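Local structure of soluble lytic murein transglycosylase (Pseudomonas aeruginosa, 5OHU) at residues 30-38 and 55-65; 422-430 and 451-460. The protein probably cleaves the glycan strands of peptidoglycan as a lytic transglycosylase, acting both from chain ends and within chains during cell-wall turnover. All coordinates share one frame; numbering follows the deposited sequence.

Contact 1: residues 30-38 and 55-65; sequences QRRLYDQAK and ALRDYPLEPYL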
loop_
_atom_site.group_PDB
_atom_site.type_symbol
_atom_site.label_atom_id
_atom_site.label_comp_id
_atom_site.label_asym_id
_atom_site.label_seq_id
_atom_site.Cartn_x
_atom_site.Cartn_y
_atom_site.Cartn_z
ATOM N N GLN A 30 41.582 9.897 7.837
ATOM C CA GLN A 30 40.262 10.497 7.656
ATOM C C GLN A 30 40.256 11.208 6.307
ATOM O O GLN A 30 40.310 12.436 6.202
ATOM C CB GLN A 30 39.932 11.441 8.799
ATOM C CG GLN A 30 38.554 12.050 8.701
ATOM C CD GLN A 30 38.207 12.857 9.928
ATOM O OE1 GLN A 30 39.043 13.047 10.815
ATOM N NE2 GLN A 30 36.970 13.338 9.990
ATOM N N ARG A 31 40.198 10.396 5.253
ATOM C CA ARG A 31 40.213 10.878 3.879
ATOM C C ARG A 31 39.113 11.903 3.616
ATOM O O ARG A 31 37.916 11.591 3.704
ATOM C CB ARG A 31 40.083 9.691 2.923
ATOM C CG ARG A 31 38.926 8.767 3.251
ATOM C CD ARG A 31 39.054 7.438 2.546
ATOM N NE ARG A 31 40.051 6.589 3.181
ATOM C CZ ARG A 31 40.697 5.607 2.564
ATOM N NH1 ARG A 31 41.591 4.887 3.230
ATOM N NH2 ARG A 31 40.456 5.348 1.283
ATOM N N ARG A 32 39.513 13.135 3.300
ATOM C CA ARG A 32 38.562 14.192 2.997
ATOM C C ARG A 32 38.645 14.643 1.536
ATOM O O ARG A 32 38.075 15.677 1.157
ATOM C CB ARG A 32 38.747 15.343 3.981
ATOM C CG ARG A 32 37.698 16.421 3.868
ATOM C CD ARG A 32 36.251 15.911 3.704
ATOM N NE ARG A 32 35.813 14.814 4.582
ATOM C CZ ARG A 32 35.628 13.538 4.234
ATOM N NH1 ARG A 32 35.775 13.152 2.975
ATOM N NH2 ARG A 32 35.220 12.665 5.152
ATOM N N LEU A 33 39.322 13.867 0.691
ATOM C CA LEU A 33 39.260 14.100 -0.746
ATOM C C LEU A 33 37.834 14.042 -1.269
ATOM O O LEU A 33 37.541 14.624 -2.320
ATOM C CB LEU A 33 40.111 13.063 -1.468
ATOM C CG LEU A 33 41.494 12.877 -0.856
ATOM C CD1 LEU A 33 42.065 11.537 -1.255
ATOM C CD2 LEU A 33 42.405 14.004 -1.303
ATOM N N TYR A 34 36.948 13.355 -0.546
ATOM C CA TYR A 34 35.597 13.117 -1.034
ATOM C C TYR A 34 34.769 14.400 -1.053
ATOM O O TYR A 34 34.153 14.725 -2.074
ATOM C CB TYR A 34 34.948 12.019 -0.190
ATOM C CG TYR A 34 33.509 11.757 -0.500
ATOM C CD1 TYR A 34 33.129 10.947 -1.568
ATOM C CD2 TYR A 34 32.526 12.340 0.258
ATOM C CE1 TYR A 34 31.796 10.723 -1.852
ATOM C CE2 TYR A 34 31.185 12.123 -0.023
ATOM C CZ TYR A 34 30.833 11.314 -1.081
ATOM O OH TYR A 34 29.513 11.075 -1.341
ATOM N N ASP A 35 34.743 15.151 0.055
ATOM C CA ASP A 35 33.937 16.371 0.065
ATOM C C ASP A 35 34.497 17.418 -0.888
ATOM O O ASP A 35 33.736 18.201 -1.472
ATOM C CB ASP A 35 33.830 16.950 1.474
ATOM C CG ASP A 35 33.049 16.060 2.411
ATOM O OD1 ASP A 35 32.210 15.280 1.920
ATOM O OD2 ASP A 35 33.244 16.163 3.638
ATOM N N GLN A 36 35.822 17.466 -1.043
ATOM C CA GLN A 36 36.410 18.332 -2.057
ATOM C C GLN A 36 35.854 17.997 -3.431
ATOM O O GLN A 36 35.242 18.842 -4.095
ATOM C CB GLN A 36 37.935 18.200 -2.054
ATOM C CG GLN A 36 38.587 18.775 -3.311
ATOM C CD GLN A 36 40.012 19.233 -3.084
ATOM O OE1 GLN A 36 40.644 18.877 -2.085
ATOM N NE2 GLN A 36 40.526 20.036 -4.011
ATOM N N ALA A 37 36.041 16.746 -3.861
ATOM C CA ALA A 37 35.602 16.342 -5.190
ATOM C C ALA A 37 34.095 16.477 -5.354
ATOM O O ALA A 37 33.620 16.780 -6.453
ATOM C CB ALA A 37 36.052 14.910 -5.474
ATOM N N LYS A 38 33.326 16.256 -4.287
ATOM C CA LYS A 38 31.889 16.498 -4.368
ATOM C C LYS A 38 31.603 17.949 -4.715
ATOM O O LYS A 38 30.803 18.242 -5.612
ATOM C CB LYS A 38 31.200 16.139 -3.052
ATOM C CG LYS A 38 29.688 16.221 -3.184
ATOM C CD LYS A 38 28.941 16.020 -1.869
ATOM C CE LYS A 38 29.487 14.855 -1.067
ATOM N NZ LYS A 38 28.740 13.637 -1.489
ATOM N N ALA A 55 43.254 7.252 -4.571
ATOM C CA ALA A 55 43.275 7.565 -3.147
ATOM C C ALA A 55 41.932 7.354 -2.462
ATOM O O ALA A 55 41.861 7.469 -1.234
ATOM C CB ALA A 55 43.715 9.008 -2.935
ATOM N N LEU A 56 40.865 7.071 -3.212
ATOM C CA LEU A 56 39.553 6.855 -2.611
ATOM C C LEU A 56 38.903 5.557 -3.075
ATOM O O LEU A 56 37.694 5.389 -2.903
ATOM C CB LEU A 56 38.621 8.035 -2.898
ATOM C CG LEU A 56 38.911 9.340 -2.152
ATOM C CD1 LEU A 56 37.951 10.424 -2.601
ATOM C CD2 LEU A 56 38.804 9.126 -0.661
ATOM N N ARG A 57 39.669 4.627 -3.651
ATOM C CA ARG A 57 39.047 3.386 -4.099
ATOM C C ARG A 57 38.561 2.534 -2.924
ATOM O O ARG A 57 37.858 1.538 -3.137
ATOM C CB ARG A 57 40.013 2.609 -5.016
ATOM C CG ARG A 57 39.409 1.329 -5.639
ATOM C CD ARG A 57 39.536 1.234 -7.163
ATOM N NE ARG A 57 40.872 1.573 -7.661
ATOM C CZ ARG A 57 41.117 2.216 -8.802
ATOM N NH1 ARG A 57 42.384 2.464 -9.156
ATOM N NH2 ARG A 57 40.095 2.602 -9.569
ATOM N N ASP A 58 38.877 2.920 -1.688
ATOM C CA ASP A 58 38.376 2.205 -0.525
ATOM C C ASP A 58 37.284 2.947 0.230
ATOM O O ASP A 58 36.534 2.307 0.975
ATOM C CB ASP A 58 39.522 1.873 0.443
ATOM C CG ASP A 58 40.191 0.549 0.114
ATOM O OD1 ASP A 58 39.760 -0.113 -0.856
ATOM O OD2 ASP A 58 41.141 0.165 0.826
ATOM N N TYR A 59 37.167 4.260 0.054
ATOM C CA TYR A 59 36.088 5.005 0.698
ATOM C C TYR A 59 34.744 4.574 0.113
ATOM O O TYR A 59 34.594 4.525 -1.117
ATOM C CB TYR A 59 36.301 6.504 0.519
ATOM C CG TYR A 59 35.352 7.378 1.311
ATOM C CD1 TYR A 59 35.350 7.361 2.700
ATOM C CD2 TYR A 59 34.472 8.239 0.669
ATOM C CE1 TYR A 59 34.483 8.171 3.429
ATOM C CE2 TYR A 59 33.610 9.050 1.385
ATOM C CZ TYR A 59 33.619 9.013 2.765
ATOM O OH TYR A 59 32.761 9.821 3.470
ATOM N N PRO A 60 33.755 4.244 0.951
ATOM C CA PRO A 60 32.526 3.620 0.432
ATOM C C PRO A 60 31.673 4.524 -0.444
ATOM O O PRO A 60 30.984 4.010 -1.332
ATOM C CB PRO A 60 31.781 3.207 1.709
ATOM C CG PRO A 60 32.858 3.032 2.723
ATOM C CD PRO A 60 33.874 4.098 2.412
ATOM N N LEU A 61 31.676 5.839 -0.225
ATOM C CA LEU A 61 30.842 6.734 -1.023
ATOM C C LEU A 61 31.432 7.071 -2.395
ATOM O O LEU A 61 30.752 7.713 -3.205
ATOM C CB LEU A 61 30.585 8.027 -0.246
ATOM C CG LEU A 61 29.910 7.868 1.118
ATOM C CD1 LEU A 61 29.468 9.225 1.614
ATOM C CD2 LEU A 61 28.719 6.900 1.032
ATOM N N GLU A 62 32.665 6.657 -2.674
ATOM C CA GLU A 62 33.312 7.006 -3.936
ATOM C C GLU A 62 32.488 6.658 -5.167
ATOM O O GLU A 62 32.492 7.458 -6.119
ATOM C CB GLU A 62 34.695 6.339 -4.019
ATOM C CG GLU A 62 35.398 6.494 -5.366
ATOM C CD GLU A 62 35.964 7.892 -5.603
ATOM O OE1 GLU A 62 35.578 8.842 -4.886
ATOM O OE2 GLU A 62 36.802 8.039 -6.518
ATOM N N PRO A 63 31.776 5.528 -5.230
ATOM C CA PRO A 63 30.959 5.263 -6.418
ATOM C C PRO A 63 29.924 6.338 -6.707
ATOM O O PRO A 63 29.477 6.437 -7.859
ATOM C CB PRO A 63 30.301 3.917 -6.097
ATOM C CG PRO A 63 31.264 3.251 -5.200
ATOM C CD PRO A 63 31.862 4.336 -4.361
ATOM N N TYR A 64 29.523 7.138 -5.709
ATOM C CA TYR A 64 28.573 8.219 -5.963
ATOM C C TYR A 64 29.201 9.335 -6.796
ATOM O O TYR A 64 28.550 9.897 -7.680
ATOM C CB TYR A 64 28.023 8.762 -4.644
ATOM C CG TYR A 64 26.844 7.962 -4.114
ATOM C CD1 TYR A 64 27.010 6.659 -3.679
ATOM C CD2 TYR A 64 25.572 8.511 -4.058
ATOM C CE1 TYR A 64 25.950 5.920 -3.207
ATOM C CE2 TYR A 64 24.489 7.778 -3.582
ATOM C CZ TYR A 64 24.693 6.478 -3.154
ATOM O OH TYR A 64 23.659 5.716 -2.673
ATOM N N LEU A 65 30.465 9.667 -6.541
ATOM C CA LEU A 65 31.126 10.675 -7.368
ATOM C C LEU A 65 31.376 10.146 -8.771
ATOM O O LEU A 65 31.101 10.830 -9.763
ATOM C CB LEU A 65 32.434 11.125 -6.727
ATOM C CG LEU A 65 32.302 11.724 -5.324
ATOM C CD1 LEU A 65 33.673 12.195 -4.820
ATOM C CD2 LEU A 65 31.294 12.868 -5.309
#
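The Y34 ring takes Y59 on one face, where CE2 of Y59 sits 3.3 Å above the plane, displaced toward the rim. The ring centroids are 5.0 Å apart and the planes meet at 56°, an oblique pairing. R31 treats Y59 differently: the guanidinium plane is tilted by 17° against the plane of the Y59 ring, and the arginine chain runs alongside the tyrosine, the two pointing opposite ways. CA of L56 comes near the guanidinium plane at its edge, and CD of R31 rests 3.5 Å from CB of Y59, so the aliphatic part of the arginine does the packing. With CG anti to the backbone N (chi1 175°), Y34 extends across the facing segment, and its CE1 reaches CB of L61 at 3.4 Å. Its hydroxyl accepts a hydrogen bond from NZ of K38, one helical turn on, at 2.7 Å. The facing chain makes a type I turn from Y59 to E62, in which P60 suits the second position. The start of helix 33-41 thus packs on this turn and the first part of helix 62-72, at the N-terminal end of an all-helical region consistent with the alpha-superhelical ring known from Slt70. L65 brings CD1 within 3.5 Å of CD1 of Y34 and 3.7 Å of CB of A37, whose small methyl permits close approach. Helix 408-418 adds E415 and F416 against L61.

Contact 2: residues 422-430 and 451-460; sequences VINARREWY and MQWYFPAIRS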
loop_
_atom_site.group_PDB
_atom_site.type_symbol
_atom_site.label_atom_id
_atom_site.label_comp_id
_atom_site.label_asym_id
_atom_site.label_seq_id
_atom_site.Cartn_x
_atom_site.Cartn_y
_atom_site.Cartn_z
ATOM N N VAL A 422 20.819 11.686 5.827
ATOM C CA VAL A 422 19.902 10.681 6.354
ATOM C C VAL A 422 19.046 10.071 5.251
ATOM O O VAL A 422 18.709 8.879 5.300
ATOM C CB VAL A 422 19.048 11.328 7.462
ATOM C CG1 VAL A 422 18.315 12.551 6.924
ATOM C CG2 VAL A 422 18.071 10.345 8.028
ATOM N N ILE A 423 18.676 10.862 4.246
ATOM C CA ILE A 423 17.866 10.331 3.157
ATOM C C ILE A 423 18.679 9.351 2.317
ATOM O O ILE A 423 18.196 8.270 1.956
ATOM C CB ILE A 423 17.297 11.491 2.324
ATOM C CG1 ILE A 423 16.420 12.375 3.223
ATOM C CG2 ILE A 423 16.509 10.966 1.134
ATOM C CD1 ILE A 423 16.151 13.762 2.671
ATOM N N ASN A 424 19.937 9.692 2.030
ATOM C CA ASN A 424 20.812 8.768 1.318
ATOM C C ASN A 424 21.029 7.480 2.106
ATOM O O ASN A 424 21.020 6.385 1.530
ATOM C CB ASN A 424 22.149 9.445 1.027
ATOM C CG ASN A 424 22.002 10.653 0.136
ATOM O OD1 ASN A 424 22.314 11.773 0.538
ATOM N ND2 ASN A 424 21.529 10.433 -1.089
ATOM N N ALA A 425 21.244 7.592 3.420
ATOM C CA ALA A 425 21.440 6.399 4.238
ATOM C C ALA A 425 20.221 5.489 4.175
ATOM O O ALA A 425 20.352 4.271 4.010
ATOM C CB ALA A 425 21.740 6.794 5.682
ATOM N N ARG A 426 19.027 6.067 4.283
ATOM C CA ARG A 426 17.819 5.256 4.232
ATOM C C ARG A 426 17.667 4.588 2.880
ATOM O O ARG A 426 17.315 3.404 2.807
ATOM C CB ARG A 426 16.591 6.107 4.545
ATOM C CG ARG A 426 16.431 6.435 6.014
ATOM C CD ARG A 426 14.966 6.575 6.378
ATOM N NE ARG A 426 14.293 7.572 5.550
ATOM C CZ ARG A 426 14.336 8.878 5.783
ATOM N NH1 ARG A 426 15.024 9.345 6.813
ATOM N NH2 ARG A 426 13.692 9.717 4.984
ATOM N N ARG A 427 17.920 5.331 1.796
ATOM C CA ARG A 427 17.760 4.749 0.468
ATOM C C ARG A 427 18.702 3.566 0.265
ATOM O O ARG A 427 18.290 2.527 -0.263
ATOM C CB ARG A 427 17.976 5.802 -0.619
ATOM C CG ARG A 427 17.586 5.291 -1.994
ATOM C CD ARG A 427 17.838 6.300 -3.101
ATOM N NE ARG A 427 17.031 7.506 -2.958
ATOM C CZ ARG A 427 17.508 8.679 -2.557
ATOM N NH1 ARG A 427 18.797 8.806 -2.268
ATOM N NH2 ARG A 427 16.700 9.727 -2.457
ATOM N N GLU A 428 19.966 3.696 0.676
ATOM C CA GLU A 428 20.861 2.544 0.666
ATOM C C GLU A 428 20.256 1.392 1.444
ATOM O O GLU A 428 20.178 0.250 0.962
ATOM C CB GLU A 428 22.216 2.911 1.276
ATOM C CG GLU A 428 23.159 3.677 0.361
ATOM C CD GLU A 428 23.685 2.852 -0.815
ATOM O OE1 GLU A 428 24.324 3.465 -1.708
ATOM O OE2 GLU A 428 23.473 1.607 -0.852
ATOM N N TRP A 429 19.817 1.690 2.666
ATOM C CA TRP A 429 19.319 0.657 3.562
ATOM C C TRP A 429 18.150 -0.091 2.937
ATOM O O TRP A 429 18.111 -1.325 2.955
ATOM C CB TRP A 429 18.915 1.303 4.881
ATOM C CG TRP A 429 19.027 0.430 6.058
ATOM C CD1 TRP A 429 18.019 -0.264 6.664
ATOM C CD2 TRP A 429 20.218 0.160 6.809
ATOM N NE1 TRP A 429 18.516 -0.962 7.742
ATOM C CE2 TRP A 429 19.861 -0.718 7.855
ATOM C CE3 TRP A 429 21.553 0.558 6.688
ATOM C CZ2 TRP A 429 20.787 -1.187 8.787
ATOM C CZ3 TRP A 429 22.473 0.093 7.611
ATOM C CH2 TRP A 429 22.084 -0.772 8.648
ATOM N N TYR A 430 17.195 0.645 2.363
ATOM C CA TYR A 430 15.989 0.030 1.807
ATOM C C TYR A 430 16.283 -0.718 0.517
ATOM O O TYR A 430 15.704 -1.779 0.270
ATOM C CB TYR A 430 14.912 1.086 1.540
ATOM C CG TYR A 430 14.334 1.742 2.775
ATOM C CD1 TYR A 430 14.598 1.245 4.050
ATOM C CD2 TYR A 430 13.524 2.864 2.661
ATOM C CE1 TYR A 430 14.072 1.858 5.179
ATOM C CE2 TYR A 430 12.986 3.478 3.776
ATOM C CZ TYR A 430 13.261 2.975 5.031
ATOM O OH TYR A 430 12.714 3.605 6.125
ATOM N N MET A 451 21.263 1.881 15.904
ATOM C CA MET A 451 21.453 3.252 15.458
ATOM C C MET A 451 20.276 4.153 15.817
ATOM O O MET A 451 20.240 5.310 15.379
ATOM C CB MET A 451 21.688 3.278 13.944
ATOM C CG MET A 451 22.913 2.482 13.493
ATOM S SD MET A 451 22.912 2.144 11.717
ATOM C CE MET A 451 22.888 3.809 11.072
ATOM N N GLN A 452 19.314 3.648 16.601
ATOM C CA GLN A 452 18.080 4.368 16.933
ATOM C C GLN A 452 17.257 4.638 15.684
ATOM O O GLN A 452 16.552 5.645 15.582
ATOM C CB GLN A 452 18.355 5.675 17.689
ATOM C CG GLN A 452 18.583 5.513 19.190
ATOM C CD GLN A 452 19.578 4.416 19.519
ATOM O OE1 GLN A 452 20.780 4.564 19.297
ATOM N NE2 GLN A 452 19.077 3.299 20.046
ATOM N N TRP A 453 17.348 3.735 14.715
ATOM C CA TRP A 453 16.597 3.871 13.479
ATOM C C TRP A 453 15.432 2.896 13.512
ATOM O O TRP A 453 15.414 1.856 12.847
ATOM C CB TRP A 453 17.506 3.687 12.288
ATOM C CG TRP A 453 17.815 5.013 11.807
ATOM C CD1 TRP A 453 17.601 6.180 12.479
ATOM C CD2 TRP A 453 18.351 5.365 10.542
ATOM N NE1 TRP A 453 17.977 7.239 11.711
ATOM C CE2 TRP A 453 18.445 6.766 10.513
ATOM C CE3 TRP A 453 18.766 4.633 9.427
ATOM C CZ2 TRP A 453 18.947 7.448 9.421
ATOM C CZ3 TRP A 453 19.252 5.310 8.337
ATOM C CH2 TRP A 453 19.340 6.707 8.339
ATOM N N TYR A 454 14.420 3.303 14.281
ATOM C CA TYR A 454 13.343 2.406 14.671
ATOM C C TYR A 454 12.548 1.924 13.472
ATOM O O TYR A 454 12.284 0.724 13.352
ATOM C CB TYR A 454 12.459 3.109 15.704
ATOM C CG TYR A 454 13.294 3.541 16.896
ATOM C CD1 TYR A 454 14.115 2.620 17.553
ATOM C CD2 TYR A 454 13.309 4.869 17.335
ATOM C CE1 TYR A 454 14.905 2.997 18.621
ATOM C CE2 TYR A 454 14.093 5.248 18.404
ATOM C CZ TYR A 454 14.889 4.309 19.039
ATOM O OH TYR A 454 15.672 4.675 20.100
ATOM N N PHE A 455 12.183 2.830 12.551
ATOM C CA PHE A 455 11.409 2.378 11.393
ATOM C C PHE A 455 12.220 1.493 10.456
ATOM O O PHE A 455 11.717 0.421 10.074
ATOM C CB PHE A 455 10.797 3.567 10.652
ATOM C CG PHE A 455 9.974 3.170 9.462
ATOM C CD1 PHE A 455 9.038 2.148 9.564
ATOM C CD2 PHE A 455 10.137 3.807 8.245
ATOM C CE1 PHE A 455 8.284 1.769 8.469
ATOM C CE2 PHE A 455 9.387 3.440 7.150
ATOM C CZ PHE A 455 8.457 2.419 7.257
ATOM N N PRO A 456 13.437 1.854 10.032
ATOM C CA PRO A 456 14.236 0.879 9.265
ATOM C C PRO A 456 14.317 -0.479 9.949
ATOM O O PRO A 456 14.155 -1.512 9.294
ATOM C CB PRO A 456 15.607 1.561 9.161
ATOM C CG PRO A 456 15.298 3.016 9.207
ATOM C CD PRO A 456 14.141 3.147 10.168
ATOM N N ALA A 457 14.550 -0.495 11.263
ATOM C CA ALA A 457 14.601 -1.755 11.994
ATOM C C ALA A 457 13.261 -2.480 11.943
ATOM O O ALA A 457 13.212 -3.688 11.670
ATOM C CB ALA A 457 15.026 -1.495 13.441
ATOM N N ILE A 458 12.164 -1.757 12.199
ATOM C CA ILE A 458 10.827 -2.348 12.117
ATOM C C ILE A 458 10.561 -2.873 10.709
ATOM O O ILE A 458 10.023 -3.973 10.527
ATOM C CB ILE A 458 9.767 -1.310 12.540
ATOM C CG1 ILE A 458 9.785 -1.099 14.064
ATOM C CG2 ILE A 458 8.369 -1.704 12.020
ATOM C CD1 ILE A 458 9.108 0.187 14.519
ATOM N N ARG A 459 10.934 -2.089 9.693
ATOM C CA ARG A 459 10.730 -2.499 8.307
ATOM C C ARG A 459 11.475 -3.800 7.994
ATOM O O ARG A 459 10.910 -4.723 7.399
ATOM C CB ARG A 459 11.167 -1.364 7.382
ATOM C CG ARG A 459 10.909 -1.572 5.911
ATOM C CD ARG A 459 11.325 -0.321 5.152
ATOM N NE ARG A 459 11.455 -0.549 3.717
ATOM C CZ ARG A 459 10.488 -0.328 2.834
ATOM N NH1 ARG A 459 9.307 0.129 3.236
ATOM N NH2 ARG A 459 10.702 -0.564 1.545
ATOM N N SER A 460 12.735 -3.906 8.420
ATOM C CA SER A 460 13.518 -5.100 8.111
ATOM C C SER A 460 12.962 -6.325 8.825
ATOM O O SER A 460 12.758 -7.378 8.211
ATOM C CB SER A 460 14.983 -4.891 8.495
ATOM O OG SER A 460 15.588 -3.920 7.671
HETATM O O HOH W 1 16.820 -2.555 9.451
#
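Helices 422-430 and 454-460 run almost parallel, 8° apart in direction, with axes 11.2 Å from each other, a spacing wide enough for aromatic side chains to fill. At one end W453, in the N-cap position, offers its six-membered ring: CB of A425 meets it at the edge, 3.6 Å from CH2, and CG2 of V422 lies 3.3 Å from CZ2. A small alanine suits so close an indole. Further along, W429 lays its CD1 3.9 Å from CB of P456, and SD of M451 makes an oblique Met-aromatic contact with the six-membered ring of W429. The indole NE1 donates to a water in its plane, which donates in turn to OG of S460 at 2.6 Å. Q444 bonds both S460 OG and the carbonyl of W429, tying the two helices through helix 438-450, which connects them in the chain; near-parallel helices with one intervening are consistent with the helical-repeat packing of the TPR clan, to which the L domain is assigned. R459, its CG anti to the backbone N (chi1 -175°) and its chain extended to NE, spans one face of Y430, its CZ 4.4 Å from the centroid and 11° off the normal, a cation-pi contact reinforced by a CH-pi contact from CD. Direct contact is thus apolar and cation-pi, while the polar link between W429 and S460 runs through one water, with Q444 bracing both helices.

In the fold
Both contacts are partly buried pairings of helical segments, but contact 1 lies at the N-terminal end of the chain, its centre about 37 Å from the centre of the chain, whereas that of contact 2, within the L domain, lies at about 19 Å. Their centres are about 22 Å apart and they meet through a probable hydrogen bond between Y64 and E428, which also forms a salt bridge with R412. Helix 408-418 is shared, packing against side chains of both. Contact 1 joins a helix start to a turn and the following helix through tyrosines, leucines and the aliphatic part of an arginine; contact 2 aligns two helices through tryptophans, proline, a cation-pi pair and a bridging water.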